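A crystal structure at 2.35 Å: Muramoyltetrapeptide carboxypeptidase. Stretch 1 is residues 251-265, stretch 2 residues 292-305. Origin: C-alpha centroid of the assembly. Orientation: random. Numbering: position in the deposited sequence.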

# COMPACT_ATOMS: atom_id res chain seq x y z
N HIS B 251 2.80 11.26 3.65
CA HIS B 251 4.13 11.73 3.99
C HIS B 251 5.13 11.22 2.95
O HIS B 251 4.97 10.12 2.42
CB HIS B 251 4.52 11.24 5.38
CG HIS B 251 5.60 12.05 6.04
ND1 HIS B 251 6.93 11.90 5.74
CD2 HIS B 251 5.53 13.01 6.99
CE1 HIS B 251 7.65 12.73 6.47
NE2 HIS B 251 6.82 13.42 7.24
N PRO B 252 6.15 12.02 2.62
CA PRO B 252 7.11 11.62 1.58
C PRO B 252 7.76 10.25 1.81
O PRO B 252 8.19 9.61 0.84
CB PRO B 252 8.16 12.74 1.62
CG PRO B 252 7.82 13.59 2.83
CD PRO B 252 6.36 13.42 3.03
N TYR B 253 7.83 9.79 3.06
CA TYR B 253 8.34 8.44 3.28
C TYR B 253 7.33 7.39 2.85
O TYR B 253 7.71 6.29 2.42
CB TYR B 253 8.74 8.25 4.75
CG TYR B 253 7.60 7.91 5.70
CD1 TYR B 253 7.25 6.59 5.95
CD2 TYR B 253 6.92 8.90 6.38
CE1 TYR B 253 6.22 6.27 6.82
CE2 TYR B 253 5.89 8.60 7.25
CZ TYR B 253 5.55 7.29 7.47
OH TYR B 253 4.53 6.98 8.34
N ARG B 254 6.03 7.70 2.95
CA ARG B 254 5.02 6.81 2.39
C ARG B 254 5.05 6.82 0.87
O ARG B 254 4.70 5.82 0.23
CB ARG B 254 3.63 7.20 2.89
CG ARG B 254 3.52 7.34 4.40
CD ARG B 254 2.12 7.78 4.80
NE ARG B 254 2.03 8.07 6.23
CZ ARG B 254 1.67 7.17 7.15
NH1 ARG B 254 1.38 5.93 6.79
NH2 ARG B 254 1.61 7.52 8.43
N VAL B 255 5.47 7.94 0.27
CA VAL B 255 5.62 8.01 -1.18
C VAL B 255 6.82 7.19 -1.63
O VAL B 255 6.73 6.41 -2.59
CB VAL B 255 5.73 9.47 -1.63
CG1 VAL B 255 5.88 9.55 -3.15
CG2 VAL B 255 4.53 10.28 -1.16
N GLU B 256 7.95 7.34 -0.94
CA GLU B 256 9.13 6.55 -1.27
C GLU B 256 8.90 5.07 -1.05
O GLU B 256 9.46 4.24 -1.78
CB GLU B 256 10.33 7.03 -0.44
CG GLU B 256 11.67 6.55 -0.95
CD GLU B 256 12.80 6.89 0.00
OE1 GLU B 256 12.97 6.17 1.01
OE2 GLU B 256 13.51 7.88 -0.25
N ARG B 257 8.09 4.72 -0.05
CA ARG B 257 7.83 3.31 0.24
C ARG B 257 7.09 2.64 -0.92
O ARG B 257 7.51 1.59 -1.41
CB ARG B 257 7.02 3.20 1.54
CG ARG B 257 6.72 1.78 1.98
CD ARG B 257 5.97 1.79 3.30
NE ARG B 257 4.78 2.64 3.22
CZ ARG B 257 4.08 3.04 4.28
NH1 ARG B 257 4.45 2.68 5.50
NH2 ARG B 257 3.01 3.80 4.11
N MSE B 258 6.00 3.25 -1.37
CA MSE B 258 5.21 2.69 -2.46
C MSE B 258 5.97 2.73 -3.78
O MSE B 258 5.76 1.89 -4.65
CB MSE B 258 3.88 3.43 -2.59
CG MSE B 258 2.95 3.21 -1.40
SE MSE B 258 1.30 4.24 -1.51
CE MSE B 258 0.39 3.49 0.04
N LEU B 259 6.86 3.72 -3.92
CA LEU B 259 7.73 3.75 -5.09
C LEU B 259 8.78 2.65 -5.05
O LEU B 259 9.21 2.16 -6.10
CB LEU B 259 8.40 5.12 -5.22
CG LEU B 259 7.52 6.28 -5.68
CD1 LEU B 259 8.29 7.59 -5.65
CD2 LEU B 259 6.96 6.01 -7.07
N LEU B 260 9.20 2.24 -3.85
CA LEU B 260 10.12 1.12 -3.73
C LEU B 260 9.45 -0.20 -4.06
O LEU B 260 10.10 -1.11 -4.59
CB LEU B 260 10.73 1.07 -2.33
CG LEU B 260 11.86 2.07 -2.05
CD1 LEU B 260 12.39 1.89 -0.63
CD2 LEU B 260 12.97 1.91 -3.07
N GLN B 261 8.15 -0.33 -3.76
CA GLN B 261 7.43 -1.54 -4.14
C GLN B 261 7.34 -1.66 -5.66
O GLN B 261 7.52 -2.75 -6.21
CB GLN B 261 6.03 -1.54 -3.52
CG GLN B 261 5.22 -2.78 -3.86
CD GLN B 261 3.88 -2.82 -3.15
OE1 GLN B 261 3.40 -1.80 -2.66
NE2 GLN B 261 3.27 -4.00 -3.08
N LEU B 262 7.07 -0.55 -6.35
CA LEU B 262 7.09 -0.56 -7.80
C LEU B 262 8.49 -0.76 -8.36
O LEU B 262 8.63 -1.21 -9.51
CB LEU B 262 6.50 0.74 -8.35
CG LEU B 262 5.09 1.08 -7.86
CD1 LEU B 262 4.61 2.39 -8.48
CD2 LEU B 262 4.12 -0.05 -8.16
N ASP B 263 9.53 -0.45 -7.59
CA ASP B 263 10.89 -0.68 -8.06
C ASP B 263 11.35 -2.11 -7.77
O ASP B 263 11.96 -2.75 -8.63
CB ASP B 263 11.84 0.34 -7.43
CG ASP B 263 13.28 0.12 -7.84
OD1 ASP B 263 13.61 0.31 -9.03
OD2 ASP B 263 14.10 -0.25 -6.96
N GLU B 264 11.05 -2.62 -6.57
CA GLU B 264 11.42 -3.99 -6.24
C GLU B 264 10.64 -5.00 -7.07
O GLU B 264 11.18 -6.06 -7.43
CB GLU B 264 11.21 -4.25 -4.75
CG GLU B 264 12.17 -3.47 -3.85
CD GLU B 264 13.61 -3.92 -4.00
OE1 GLU B 264 13.83 -5.09 -4.37
OE2 GLU B 264 14.52 -3.11 -3.74
N SER B 265 9.38 -4.70 -7.39
CA SER B 265 8.60 -5.58 -8.25
C SER B 265 9.08 -5.57 -9.69
O SER B 265 8.62 -6.40 -10.49
CB SER B 265 7.12 -5.20 -8.19
OG SER B 265 6.61 -5.30 -6.88
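Stretch 2 292-305: DFNAMLSWLRSRLS

What polar contacts tie stretch 2 to stretch 1? Arg303, near the end of its helix, offers one nitrogen to two carboxylates: NH1 lies 3.4 Å from Asp263 OD2 and 3.4 Å from Glu264 OE2. Both are salt bridges with weak hydrogen bonds, and both acids meet the guanidinium at its edge. The Arg303 side chain is bent, with chi1 t and chi2 and chi3 p.

How does the backbone of stretch 2 run? Residues 293-303 form a helix nearly parallel to the helix of stretch 1, crossing at -20° with the axes 9.7 Å apart at closest approach. Asp292 caps its start, OD1 accepting from Ala295 N at 3.1 Å; Leu304 leaves helical geometry after it. In register, Pro252 CA lies 5.6 Å from Phe293 CA, and Asp263 CA 7.7 Å from Leu304 CA.

Which side chains fill the space between? Selenomethionine Met296 points toward stretch 1, its CG 3.5 Å from Glu256 CB and its CE 3.8 Å from Val255 CG1. One turn on, Leu300 CD2 meets Leu259 CD1 at 3.7 Å.

What surrounds Trp299? Glu256 OE1 lies over one ring face, while Leu260 CD2 sits at the edge, 3.8 Å from Trp299 CZ3. Leu260 CD2 also lies 3.7 Å from Arg303 NH1, joining the apolar packing to the charged end.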

# COMPACT_ATOMS: atom_id res chain seq x y z
N ASP B 292 12.24 15.56 3.53
CA ASP B 292 11.06 16.13 2.89
C ASP B 292 10.94 15.53 1.50
O ASP B 292 11.45 14.43 1.24
CB ASP B 292 11.16 17.67 2.88
CG ASP B 292 12.50 18.16 2.38
OD1 ASP B 292 13.33 17.32 1.97
OD2 ASP B 292 12.73 19.39 2.40
N PHE B 293 10.27 16.25 0.59
CA PHE B 293 10.12 15.75 -0.77
C PHE B 293 11.42 15.86 -1.56
O PHE B 293 11.70 15.01 -2.40
CB PHE B 293 9.00 16.51 -1.48
CG PHE B 293 8.39 15.77 -2.64
CD1 PHE B 293 7.26 15.00 -2.46
CD2 PHE B 293 8.96 15.83 -3.90
CE1 PHE B 293 6.69 14.31 -3.52
CE2 PHE B 293 8.41 15.14 -4.96
CZ PHE B 293 7.27 14.38 -4.77
N ASN B 294 12.22 16.90 -1.30
CA ASN B 294 13.48 17.06 -2.02
C ASN B 294 14.48 15.99 -1.62
O ASN B 294 15.18 15.43 -2.47
CB ASN B 294 14.05 18.45 -1.77
CG ASN B 294 13.21 19.56 -2.38
OD1 ASN B 294 12.59 19.37 -3.43
ND2 ASN B 294 13.19 20.71 -1.73
N ALA B 295 14.57 15.69 -0.32
CA ALA B 295 15.49 14.65 0.14
C ALA B 295 15.04 13.27 -0.34
O ALA B 295 15.89 12.39 -0.55
CB ALA B 295 15.60 14.67 1.66
N MSE B 296 13.74 13.07 -0.53
CA MSE B 296 13.23 11.81 -1.04
C MSE B 296 13.46 11.71 -2.54
O MSE B 296 13.82 10.65 -3.06
CB MSE B 296 11.73 11.67 -0.72
CG MSE B 296 11.11 10.36 -1.16
SE MSE B 296 10.43 10.36 -2.99
CE MSE B 296 8.98 11.64 -2.77
N LEU B 297 13.26 12.83 -3.24
CA LEU B 297 13.46 12.86 -4.68
C LEU B 297 14.92 12.64 -5.04
O LEU B 297 15.24 11.97 -6.03
CB LEU B 297 12.95 14.18 -5.26
CG LEU B 297 12.99 14.35 -6.77
CD1 LEU B 297 12.05 13.37 -7.45
CD2 LEU B 297 12.64 15.78 -7.15
N SER B 298 15.84 13.21 -4.25
CA SER B 298 17.26 13.01 -4.50
C SER B 298 17.67 11.57 -4.24
O SER B 298 18.48 11.00 -4.98
CB SER B 298 18.09 13.97 -3.65
OG SER B 298 19.47 13.81 -3.89
N TRP B 299 17.12 10.95 -3.19
CA TRP B 299 17.39 9.54 -2.94
C TRP B 299 16.74 8.65 -3.98
O TRP B 299 17.27 7.59 -4.31
CB TRP B 299 16.92 9.16 -1.53
CG TRP B 299 17.35 7.79 -1.11
CD1 TRP B 299 18.47 7.46 -0.41
CD2 TRP B 299 16.66 6.56 -1.37
NE1 TRP B 299 18.52 6.10 -0.21
CE2 TRP B 299 17.42 5.52 -0.79
CE3 TRP B 299 15.47 6.23 -2.03
CZ2 TRP B 299 17.03 4.18 -0.85
CZ3 TRP B 299 15.09 4.90 -2.10
CH2 TRP B 299 15.87 3.90 -1.51
N LEU B 300 15.58 9.06 -4.50
CA LEU B 300 14.90 8.27 -5.53
C LEU B 300 15.69 8.29 -6.83
O LEU B 300 15.87 7.25 -7.47
CB LEU B 300 13.49 8.81 -5.75
CG LEU B 300 12.61 8.04 -6.74
CD1 LEU B 300 12.18 6.70 -6.14
CD2 LEU B 300 11.41 8.87 -7.15
N ARG B 301 16.17 9.47 -7.24
CA ARG B 301 16.93 9.56 -8.49
C ARG B 301 18.27 8.85 -8.38
O ARG B 301 18.79 8.37 -9.39
CB ARG B 301 17.12 11.03 -8.87
CG ARG B 301 15.84 11.71 -9.32
CD ARG B 301 15.99 13.22 -9.40
NE ARG B 301 14.81 13.85 -9.99
CZ ARG B 301 14.60 15.16 -10.00
NH1 ARG B 301 15.48 15.99 -9.46
NH2 ARG B 301 13.50 15.65 -10.56
N SER B 302 18.85 8.78 -7.18
CA SER B 302 20.09 8.03 -7.01
C SER B 302 19.83 6.53 -7.05
O SER B 302 20.68 5.77 -7.53
CB SER B 302 20.76 8.41 -5.69
OG SER B 302 21.12 9.78 -5.68
N ARG B 303 18.67 6.08 -6.57
CA ARG B 303 18.34 4.66 -6.59
C ARG B 303 17.85 4.23 -7.97
O ARG B 303 18.32 3.22 -8.51
CB ARG B 303 17.28 4.35 -5.53
CG ARG B 303 16.51 3.06 -5.76
CD ARG B 303 17.40 1.83 -5.63
NE ARG B 303 17.68 1.50 -4.23
CZ ARG B 303 16.97 0.63 -3.52
NH1 ARG B 303 15.94 0.00 -4.08
NH2 ARG B 303 17.29 0.38 -2.26
N LEU B 304 16.91 4.97 -8.55
CA LEU B 304 16.31 4.57 -9.81
C LEU B 304 17.31 4.71 -10.96
O LEU B 304 18.21 5.55 -10.93
CB LEU B 304 15.06 5.40 -10.11
CG LEU B 304 13.89 5.25 -9.14
CD1 LEU B 304 12.64 5.89 -9.74
CD2 LEU B 304 13.64 3.78 -8.81
N SER B 305 17.13 3.87 -11.98
CA SER B 305 17.93 3.93 -13.19
C SER B 305 17.27 4.72 -14.31
O SER B 305 17.92 4.99 -15.32
CB SER B 305 18.23 2.51 -13.69
OG SER B 305 17.03 1.79 -13.94